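PDB 1JMX: amine Dehydrogenase from Pseudomonas putida, which oxidatively deaminates primary amines as a quinohemoprotein, its two-heme subunit probably carrying the electrons away from the quinone cofactor. Local coordinates for residues A[33-39]-A[490-494]. Numbering follows the deposited sequence.
With HEC (heme c), chain E.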
loop_
_atom_site.group_PDB
_atom_site.type_symbol
_atom_site.label_atom_id
_atom_site.label_comp_id
_atom_site.label_asym_id
_atom_site.label_seq_id
_atom_site.Cartn_x
_atom_site.Cartn_y
_atom_site.Cartn_z
ATOM N N THR A 33 -4.026 19.603 -6.991
ATOM C CA THR A 33 -5.452 19.650 -6.687
ATOM C C THR A 33 -5.573 20.112 -5.232
ATOM O O THR A 33 -4.565 20.211 -4.529
ATOM C CB THR A 33 -6.104 18.239 -6.816
ATOM O OG1 THR A 33 -5.520 17.344 -5.861
ATOM C CG2 THR A 33 -5.924 17.679 -8.219
ATOM N N PRO A 34 -6.796 20.443 -4.774
ATOM C CA PRO A 34 -7.011 20.886 -3.389
ATOM C C PRO A 34 -6.509 19.864 -2.357
ATOM O O PRO A 34 -5.885 20.237 -1.362
ATOM C CB PRO A 34 -8.525 21.054 -3.325
ATOM C CG PRO A 34 -8.845 21.542 -4.699
ATOM C CD PRO A 34 -8.024 20.626 -5.573
ATOM N N GLU A 35 -6.772 18.579 -2.595
ATOM C CA GLU A 35 -6.305 17.551 -1.668
ATOM C C GLU A 35 -4.806 17.323 -1.805
ATOM O O GLU A 35 -4.179 16.805 -0.895
ATOM C CB GLU A 35 -7.080 16.223 -1.774
ATOM C CG GLU A 35 -7.786 15.919 -3.075
ATOM C CD GLU A 35 -9.017 16.769 -3.295
ATOM O OE1 GLU A 35 -9.019 17.535 -4.266
ATOM O OE2 GLU A 35 -9.973 16.685 -2.506
ATOM N N GLY A 36 -4.246 17.707 -2.950
ATOM C CA GLY A 36 -2.818 17.576 -3.162
ATOM C C GLY A 36 -2.120 18.597 -2.274
ATOM O O GLY A 36 -1.152 18.280 -1.578
ATOM N N TRP A 37 -2.635 19.824 -2.280
ATOM C CA TRP A 37 -2.077 20.882 -1.447
ATOM C C TRP A 37 -2.197 20.525 0.026
ATOM O O TRP A 37 -1.236 20.694 0.775
ATOM C CB TRP A 37 -2.722 22.239 -1.750
ATOM C CG TRP A 37 -2.149 22.868 -2.981
ATOM C CD1 TRP A 37 -2.805 23.150 -4.141
ATOM C CD2 TRP A 37 -0.782 23.238 -3.192
ATOM N NE1 TRP A 37 -1.930 23.665 -5.066
ATOM C CE2 TRP A 37 -0.682 23.733 -4.510
ATOM C CE3 TRP A 37 0.373 23.196 -2.394
ATOM C CZ2 TRP A 37 0.526 24.183 -5.052
ATOM C CZ3 TRP A 37 1.578 23.644 -2.936
ATOM C CH2 TRP A 37 1.641 24.130 -4.253
ATOM N N LEU A 38 -3.348 19.987 0.430
ATOM C CA LEU A 38 -3.541 19.578 1.818
ATOM C C LEU A 38 -2.511 18.505 2.212
ATOM O O LEU A 38 -1.985 18.517 3.327
ATOM C CB LEU A 38 -4.956 19.031 2.043
ATOM C CG LEU A 38 -5.188 18.371 3.412
ATOM C CD1 LEU A 38 -5.085 19.406 4.520
ATOM C CD2 LEU A 38 -6.536 17.691 3.443
ATOM N N MET A 39 -2.232 17.587 1.288
ATOM C CA MET A 39 -1.275 16.507 1.515
ATOM C C MET A 39 0.156 16.996 1.687
ATOM O O MET A 39 0.903 16.438 2.476
ATOM C CB MET A 39 -1.348 15.477 0.393
ATOM C CG MET A 39 -2.429 14.425 0.601
ATOM S SD MET A 39 -2.421 13.142 -0.667
ATOM C CE MET A 39 -0.883 12.277 -0.266
ATOM N N ASN A 490 -3.758 6.675 5.269
ATOM C CA ASN A 490 -4.814 6.912 4.292
ATOM C C ASN A 490 -5.017 8.388 3.997
ATOM O O ASN A 490 -5.942 9.007 4.508
ATOM C CB ASN A 490 -6.131 6.310 4.792
ATOM C CG ASN A 490 -6.579 5.104 3.980
ATOM O OD1 ASN A 490 -6.799 4.024 4.539
ATOM N ND2 ASN A 490 -6.746 5.286 2.663
ATOM N N PRO A 491 -4.140 8.973 3.171
ATOM C CA PRO A 491 -4.210 10.384 2.792
ATOM C C PRO A 491 -5.427 10.606 1.876
ATOM O O PRO A 491 -6.044 9.637 1.417
ATOM C CB PRO A 491 -2.908 10.585 2.018
ATOM C CG PRO A 491 -2.039 9.453 2.452
ATOM C CD PRO A 491 -2.985 8.325 2.535
ATOM N N PRO A 492 -5.780 11.882 1.601
ATOM C CA PRO A 492 -6.901 12.315 0.751
ATOM C C PRO A 492 -6.876 11.714 -0.654
ATOM O O PRO A 492 -7.922 11.505 -1.276
ATOM C CB PRO A 492 -6.710 13.824 0.701
ATOM C CG PRO A 492 -6.204 14.118 2.058
ATOM C CD PRO A 492 -5.159 13.050 2.251
ATOM N N LEU A 493 -5.671 11.494 -1.165
ATOM C CA LEU A 493 -5.475 10.903 -2.480
ATOM C C LEU A 493 -4.773 9.551 -2.320
ATOM O O LEU A 493 -3.797 9.427 -1.579
ATOM C CB LEU A 493 -4.644 11.836 -3.369
ATOM C CG LEU A 493 -5.282 13.172 -3.765
ATOM C CD1 LEU A 493 -4.345 13.979 -4.639
ATOM C CD2 LEU A 493 -6.581 12.911 -4.494
ATOM N N PRO A 494 -5.296 8.506 -2.980
ATOM C CA PRO A 494 -4.711 7.163 -2.910
ATOM C C PRO A 494 -3.379 7.054 -3.659
ATOM O O PRO A 494 -3.005 8.003 -4.387
ATOM C CB PRO A 494 -5.790 6.294 -3.545
ATOM C CG PRO A 494 -6.395 7.206 -4.565
ATOM C CD PRO A 494 -6.519 8.506 -3.806
ATOM O OXT PRO A 494 -2.705 6.020 -3.492
HETATM FE FE HEC E . 5.492 8.883 -4.239
HETATM C CHA HEC E . 4.002 10.988 -2.115
HETATM C CHB HEC E . 5.209 11.210 -6.669
HETATM C CHC HEC E . 7.159 6.843 -6.367
HETATM C CHD HEC E . 5.794 6.555 -1.739
HETATM N NA HEC E . 4.744 10.685 -4.369
HETATM C C1A HEC E . 4.153 11.417 -3.392
HETATM C C2A HEC E . 3.722 12.701 -3.867
HETATM C C3A HEC E . 4.050 12.754 -5.156
HETATM C C4A HEC E . 4.698 11.508 -5.462
HETATM C CMA HEC E . 3.808 13.912 -6.108
HETATM C CAA HEC E . 3.050 13.768 -3.031
HETATM C CBA HEC E . 4.074 14.898 -2.953
HETATM C CGA HEC E . 3.687 16.110 -2.144
HETATM O O1A HEC E . 2.613 16.173 -1.571
HETATM O O2A HEC E . 4.493 17.014 -2.078
HETATM N NB HEC E . 6.053 8.994 -6.101
HETATM C C1B HEC E . 5.857 10.049 -6.992
HETATM C C2B HEC E . 6.428 9.827 -8.278
HETATM C C3B HEC E . 7.013 8.598 -8.199
HETATM C C4B HEC E . 6.754 8.072 -6.853
HETATM C CMB HEC E . 6.401 10.797 -9.476
HETATM C CAB HEC E . 7.786 7.974 -9.352
HETATM C CBB HEC E . 9.311 7.987 -9.208
HETATM N NC HEC E . 6.276 7.074 -4.089
HETATM C C1C HEC E . 6.926 6.370 -5.080
HETATM C C2C HEC E . 7.352 5.079 -4.623
HETATM C C3C HEC E . 6.968 4.981 -3.348
HETATM C C4C HEC E . 6.309 6.233 -2.995
HETATM C CMC HEC E . 8.096 4.043 -5.468
HETATM C CAC HEC E . 7.096 3.705 -2.546
HETATM C CBC HEC E . 8.355 3.417 -1.750
HETATM N ND HEC E . 5.012 8.786 -2.334
HETATM C C1D HEC E . 5.196 7.765 -1.424
HETATM C C2D HEC E . 4.696 8.133 -0.097
HETATM C C3D HEC E . 4.204 9.413 -0.263
HETATM C C4D HEC E . 4.400 9.762 -1.613
HETATM C CMD HEC E . 4.732 7.270 1.162
HETATM C CAD HEC E . 3.550 10.394 0.717
HETATM C CBD HEC E . 3.296 9.922 2.110
HETATM C CGD HEC E . 1.903 9.407 2.251
HETATM O O1D HEC E . 1.316 8.982 1.230
HETATM O O2D HEC E . 1.373 9.418 3.384
#
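This is a buried, mainly apolar contact between the first turns of helix 34-48, in the heme-binding cytochrome c part, and the C-terminal tail that follows strand 476-484 of domain IV. T33 is the N-cap of the helix. T33 OG1 accepts a weak capping hydrogen bond from G36 N at 3.2 Å. The tail meets the helix face formed by E35, L38 and M39. P492 is central: its CB lies 3.5 Å from E35 CB, its CG 3.8 Å from L38 CD2, and its CD 3.5 Å from M39 CG. L493 packs beside the first turn, with CD2 3.5 Å from E35 CG and CD1 3.8 Å from T33 OG1. M39 CE touches P491 CB at 3.5 Å, and M39 SD accepts a weak hydrogen bond from L493 N at 3.7 Å. The E35 carboxylate turns away to a salt bridge with R239, in the eight-stranded barrel. P491 CG also lies 3.5 Å from heme O2D, so the tail lines one heme pocket. R108, which hydrogen-bonds this heme, also bonds L493 O and P494 O. Between these segments the contact is apolar apart from the weak M39 sulfur bond; polar anchoring of the tail comes from R108 and S105.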